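Local coordinates for transcriptional regulator, MarR family (Bacillus cereus, PDB 4XRF), which probably binds DNA as a winged helix-turn-helix transcription factor of the MarR family, and here carries isoquinoline and lauric acid as pseudoligands, at residues A[10-13]-A[14-18]; A[108-111]-A[112-115]. All coordinates share one frame; numbering follows the deposited sequence.

Interaction 1 (A[10-13]-A[14-18]); sequences LAFS and IGKKM. With ISQ (isoquinoline), chain E; DAO (lauric acid), chain F; ISQ (isoquinoline), chain B.
Phe12 and Lys16, one helical turn apart, both send CG anti to the backbone N (chi1 -170° and -162°), and this brings the ring and the lysine chain together: CE2 of Phe12 lies 4.2 Å from CD of Lys16, the two side chains crossing at a slant. They sit in the N-terminal half of helix 4-29, the long N-terminal helix of a MarR-family winged helix-turn-helix protein, whose N- and C-terminal helices typically build the dimer interface. The lauric acid runs past both residues. Its C7 meets CE1 of Phe12 at 3.9 Å, obliquely to the ring, while the aliphatic part of Lys16 follows the acid toward its head. There the lysine bends at its last torsion, and NZ makes a weak hydrogen bond of 3.4 Å to O2 of the lauric acid, a pairing that would suit a carboxylate. The carboxyl end and the middle of the chain are both met within one turn.

The backbone beneath is ordinary alpha-helix: Ile14 N bonds Leu10 O, Gly15 N bonds Ala11 O and Lys16 N bonds Phe12 O, whereas the link from Lys17 N to Ser13 O is long and weak. Ile14 lays CG1 and CD1 against the carbonyl oxygen of Leu10 and turns its other branch, CG2, to the first isoquinoline (chain E), 3.7 Å from C6. C8 of that ring lies 4.0 Å from CA of Gly15, whose side without a side chain faces the tail end of the lauric acid. Leu128 and Phe131 of the second subunit cover Leu10 and Ala11. Met18, bent at chi2 and chi3, curls along the nitrogen-bearing ring of the same isoquinoline, and CB of Ala11 touches N2 of the second one (chain B) at 3.4 Å.

Interaction 2 (A[108-111]-A[112-115]); sequences RNEH and IAKY
Tyr115 lays one face of its ring over the carbonyl oxygen of His111, which stands 3.1 Å from the ring plane above its centre. The same oxygen accepts the backbone N-H of Tyr115 at 3.0 Å (His111 O to Tyr115 N, N-H...O 158°), so it is gripped by a proper hydrogen bond while the phenol ring covers it. With CG anti to the carbonyl carbon (chi1 -54°), the ring folds back along the helix and carries OH to the edge of the imidazole, near its plane, 4.0 Å from CB of His111.

This is the start and most of the short helix 110-116, with Asn109 at the N-cap. Lys114 N bonds Glu110 O at 3.0 Å, but the first link, from Ala113 N to Asn109 O, is stretched to 3.5 Å and weak. The side chain of Asn109 lies over the start of the helix and crosses that of Ile112 at about a right angle, its CB 4.1 Å from CD1 of the isoleucine. The backbone N-H of Asn109 is taken by Gln25 OE1, and Ser117 OG bonds Lys114 O at the far end. Arg108 NH1 makes a salt bridge to Asp5 of the second subunit. Helix 110-116 packs along helix 4-29, with Ile112 on Leu22 and His111 on Glu21, while Ile138 of the second subunit touches Tyr115.

How the interactions relate
The two sites meet directly: CE of Lys17 comes to 3.3 Å from OH of Tyr115, and the sulfur of Met18 lies against Ile112 and the same tyrosine, which joins helix 4-29 to helix 110-116. Interaction 1 is the more buried, set in the N-terminal half of a long helix and covered by the second subunit and by ligands; its side-chain chemistry is mostly apolar, apart from the weak bond of Lys16 to the fatty-acid head. Interaction 2 is partly exposed and differs in its N-cap, its weak first backbone bond and its ring-covered carbonyl oxygen. Both touch the second subunit, interaction 1 mainly through apolar packing, interaction 2 also through a salt bridge.

Interaction 1 (A[10-13]-A[14-18])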
loop_
_atom_site.group_PDB
_atom_site.type_symbol
_atom_site.label_atom_id
_atom_site.label_comp_id
_atom_site.label_asym_id
_atom_site.label_seq_id
_atom_site.Cartn_x
_atom_site.Cartn_y
_atom_site.Cartn_z
ATOM N N LEU A 10 -12.337 -11.549 -1.572
ATOM C CA LEU A 10 -11.636 -12.246 -0.483
ATOM C C LEU A 10 -10.141 -11.905 -0.439
ATOM O O LEU A 10 -9.596 -11.670 0.651
ATOM C CB LEU A 10 -11.825 -13.753 -0.630
ATOM C CG LEU A 10 -13.214 -14.279 -0.268
ATOM C CD1 LEU A 10 -13.425 -15.628 -0.911
ATOM C CD2 LEU A 10 -13.351 -14.396 1.232
ATOM N N ALA A 11 -9.501 -11.885 -1.613
ATOM C CA ALA A 11 -8.075 -11.520 -1.759
ATOM C C ALA A 11 -7.810 -10.109 -1.234
ATOM O O ALA A 11 -6.823 -9.882 -0.519
ATOM C CB ALA A 11 -7.623 -11.639 -3.212
ATOM N N PHE A 12 -8.711 -9.172 -1.556
ATOM C CA PHE A 12 -8.623 -7.808 -1.028
ATOM C C PHE A 12 -8.652 -7.788 0.505
ATOM O O PHE A 12 -7.806 -7.131 1.123
ATOM C CB PHE A 12 -9.725 -6.910 -1.584
ATOM C CG PHE A 12 -9.537 -5.453 -1.253
ATOM C CD1 PHE A 12 -8.727 -4.649 -2.045
ATOM C CD2 PHE A 12 -10.161 -4.891 -0.152
ATOM C CE1 PHE A 12 -8.549 -3.303 -1.747
ATOM C CE2 PHE A 12 -9.990 -3.554 0.156
ATOM C CZ PHE A 12 -9.185 -2.756 -0.641
ATOM N N SER A 13 -9.619 -8.483 1.112
ATOM C CA SER A 13 -9.764 -8.462 2.566
ATOM C C SER A 13 -8.634 -9.188 3.277
ATOM O O SER A 13 -8.119 -8.694 4.278
ATOM C CB SER A 13 -11.108 -9.039 3.013
ATOM O OG SER A 13 -12.165 -8.276 2.467
ATOM N N ILE A 14 -8.286 -10.366 2.776
ATOM C CA ILE A 14 -7.151 -11.124 3.299
ATOM C C ILE A 14 -5.866 -10.311 3.131
ATOM O O ILE A 14 -5.063 -10.209 4.062
ATOM C CB ILE A 14 -7.008 -12.494 2.589
ATOM C CG1 ILE A 14 -8.168 -13.416 2.976
ATOM C CG2 ILE A 14 -5.681 -13.166 2.916
ATOM C CD1 ILE A 14 -8.373 -14.560 1.999
ATOM N N GLY A 15 -5.706 -9.709 1.958
ATOM C CA GLY A 15 -4.481 -8.994 1.580
ATOM C C GLY A 15 -4.235 -7.746 2.395
ATOM O O GLY A 15 -3.095 -7.421 2.692
ATOM N N LYS A 16 -5.317 -7.059 2.743
ATOM C CA LYS A 16 -5.314 -5.894 3.604
ATOM C C LYS A 16 -4.756 -6.258 4.996
ATOM O O LYS A 16 -3.928 -5.530 5.554
ATOM C CB LYS A 16 -6.758 -5.394 3.705
ATOM C CG LYS A 16 -6.981 -3.978 4.185
ATOM C CD LYS A 16 -8.457 -3.627 4.036
ATOM C CE LYS A 16 -8.866 -2.450 4.910
ATOM N NZ LYS A 16 -9.008 -2.822 6.348
ATOM N N LYS A 17 -5.208 -7.385 5.549
ATOM C CA LYS A 17 -4.677 -7.917 6.807
ATOM C C LYS A 17 -3.231 -8.436 6.661
ATOM O O LYS A 17 -2.372 -8.140 7.491
ATOM C CB LYS A 17 -5.594 -9.023 7.338
ATOM C CG LYS A 17 -5.211 -9.558 8.701
ATOM C CD LYS A 17 -5.665 -8.625 9.821
ATOM C CE LYS A 17 -5.151 -9.121 11.157
ATOM N NZ LYS A 17 -5.591 -8.271 12.300
ATOM N N MET A 18 -2.970 -9.200 5.605
ATOM C CA MET A 18 -1.639 -9.773 5.353
ATOM C C MET A 18 -0.548 -8.708 5.138
ATOM O O MET A 18 0.605 -8.913 5.499
ATOM C CB MET A 18 -1.698 -10.719 4.149
ATOM C CG MET A 18 -1.001 -12.056 4.345
ATOM S SD MET A 18 -1.814 -13.061 5.597
ATOM C CE MET A 18 -1.845 -14.666 4.822
HETATM C C1 ISQ E . -0.935 -13.254 1.287
HETATM N N2 ISQ E . -0.323 -14.339 1.809
HETATM C C3 ISQ E . -0.867 -15.577 1.753
HETATM C C4 ISQ E . -2.113 -15.811 1.161
HETATM C C4A ISQ E . -2.801 -14.739 0.602
HETATM C C5 ISQ E . -4.043 -14.892 -0.000
HETATM C C6 ISQ E . -4.681 -13.772 -0.544
HETATM C C7 ISQ E . -4.100 -12.501 -0.488
HETATM C C8 ISQ E . -2.856 -12.298 0.113
HETATM C C8A ISQ E . -2.180 -13.388 0.664
HETATM O O1 DAO F . -5.170 -1.727 6.437
HETATM O O2 DAO F . -6.763 -0.223 6.445
HETATM C C1 DAO F . -5.615 -0.602 6.112
HETATM C C2 DAO F . -4.742 0.344 5.302
HETATM C C3 DAO F . -3.765 -0.389 4.379
HETATM C C4 DAO F . -4.164 -0.257 2.909
HETATM C C5 DAO F . -4.821 -1.538 2.403
HETATM C C6 DAO F . -4.720 -1.679 0.888
HETATM C C7 DAO F . -5.308 -3.012 0.431
HETATM C C8 DAO F . -4.431 -3.712 -0.607
HETATM C C9 DAO F . -4.891 -5.155 -0.813
HETATM C C10 DAO F . -3.858 -6.004 -1.545
HETATM C C11 DAO F . -4.536 -7.067 -2.406
HETATM C C12 DAO F . -3.691 -8.316 -2.534
HETATM C C1 ISQ B . -5.089 -11.081 -5.432
HETATM N N2 ISQ B . -6.085 -11.545 -6.218
HETATM C C3 ISQ B . -6.169 -12.842 -6.594
HETATM C C4 ISQ B . -5.215 -13.789 -6.204
HETATM C C4A ISQ B . -4.161 -13.381 -5.393
HETATM C C5 ISQ B . -3.175 -14.261 -4.966
HETATM C C6 ISQ B . -2.142 -13.786 -4.151
HETATM C C7 ISQ B . -2.075 -12.445 -3.762
HETATM C C8 ISQ B . -3.042 -11.522 -4.171
HETATM C C8A ISQ B . -4.093 -11.952 -4.981
#

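Interaction 2 (A[108-111]-A[112-115])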
loop_
_atom_site.group_PDB
_atom_site.type_symbol
_atom_site.label_atom_id
_atom_site.label_comp_id
_atom_site.label_asym_id
_atom_site.label_seq_id
_atom_site.Cartn_x
_atom_site.Cartn_y
_atom_site.Cartn_z
ATOM N N ARG A 108 10.083 -14.376 12.545
ATOM C CA ARG A 108 8.955 -14.425 11.604
ATOM C C ARG A 108 7.651 -13.980 12.267
ATOM O O ARG A 108 7.451 -14.213 13.457
ATOM C CB ARG A 108 8.783 -15.832 11.019
ATOM C CG ARG A 108 8.429 -16.911 12.038
ATOM C CD ARG A 108 8.032 -18.216 11.364
ATOM N NE ARG A 108 9.092 -18.780 10.516
ATOM C CZ ARG A 108 9.117 -18.715 9.186
ATOM N NH1 ARG A 108 8.145 -18.100 8.519
ATOM N NH2 ARG A 108 10.117 -19.268 8.512
ATOM N N ASN A 109 6.775 -13.345 11.489
ATOM C CA ASN A 109 5.488 -12.883 12.005
ATOM C C ASN A 109 4.630 -14.070 12.467
ATOM O O ASN A 109 4.371 -15.000 11.694
ATOM C CB ASN A 109 4.752 -12.008 10.978
ATOM C CG ASN A 109 3.428 -11.489 11.508
ATOM O OD1 ASN A 109 3.328 -10.345 11.965
ATOM N ND2 ASN A 109 2.412 -12.343 11.494
ATOM N N GLU A 110 4.215 -14.029 13.732
ATOM C CA GLU A 110 3.510 -15.149 14.371
ATOM C C GLU A 110 2.027 -15.245 14.015
ATOM O O GLU A 110 1.438 -16.326 14.094
ATOM C CB GLU A 110 3.693 -15.124 15.904
ATOM C CG GLU A 110 5.068 -15.598 16.373
ATOM C CD GLU A 110 5.320 -17.082 16.109
ATOM O OE1 GLU A 110 4.682 -17.924 16.784
ATOM O OE2 GLU A 110 6.165 -17.410 15.238
ATOM N N HIS A 111 1.425 -14.120 13.642
ATOM C CA HIS A 111 0.041 -14.116 13.173
ATOM C C HIS A 111 -0.093 -14.911 11.859
ATOM O O HIS A 111 -1.035 -15.690 11.705
ATOM C CB HIS A 111 -0.496 -12.683 13.025
ATOM C CG HIS A 111 -0.667 -11.964 14.330
ATOM N ND1 HIS A 111 -1.905 -11.671 14.864
ATOM C CD2 HIS A 111 0.243 -11.491 15.217
ATOM C CE1 HIS A 111 -1.753 -11.052 16.025
ATOM N NE2 HIS A 111 -0.459 -10.929 16.262
ATOM N N ILE A 112 0.856 -14.724 10.935
ATOM C CA ILE A 112 0.868 -15.453 9.656
ATOM C C ILE A 112 1.048 -16.950 9.886
ATOM O O ILE A 112 0.366 -17.758 9.251
ATOM C CB ILE A 112 1.918 -14.911 8.661
ATOM C CG1 ILE A 112 1.533 -13.504 8.205
ATOM C CG2 ILE A 112 2.013 -15.809 7.420
ATOM C CD1 ILE A 112 2.651 -12.750 7.517
ATOM N N ALA A 113 1.936 -17.311 10.812
ATOM C CA ALA A 113 2.179 -18.710 11.149
ATOM C C ALA A 113 0.916 -19.332 11.739
ATOM O O ALA A 113 0.566 -20.462 11.405
ATOM C CB ALA A 113 3.345 -18.831 12.123
ATOM N N LYS A 114 0.242 -18.589 12.620
ATOM C CA LYS A 114 -1.028 -19.015 13.210
ATOM C C LYS A 114 -2.104 -19.318 12.164
ATOM O O LYS A 114 -2.764 -20.354 12.261
ATOM C CB LYS A 114 -1.540 -17.974 14.217
ATOM C CG LYS A 114 -2.788 -18.384 14.979
ATOM C CD LYS A 114 -3.062 -17.472 16.174
ATOM C CE LYS A 114 -1.918 -17.486 17.183
ATOM N NZ LYS A 114 -2.396 -17.231 18.577
ATOM N N TYR A 115 -2.284 -18.421 11.188
ATOM C CA TYR A 115 -3.291 -18.608 10.138
ATOM C C TYR A 115 -3.004 -19.868 9.329
ATOM O O TYR A 115 -3.887 -20.695 9.114
ATOM C CB TYR A 115 -3.358 -17.413 9.165
ATOM C CG TYR A 115 -3.569 -16.034 9.780
ATOM C CD1 TYR A 115 -4.372 -15.848 10.910
ATOM C CD2 TYR A 115 -2.991 -14.903 9.186
ATOM C CE1 TYR A 115 -4.564 -14.582 11.455
ATOM C CE2 TYR A 115 -3.179 -13.637 9.716
ATOM C CZ TYR A 115 -3.959 -13.479 10.844
ATOM O OH TYR A 115 -4.130 -12.214 11.359
#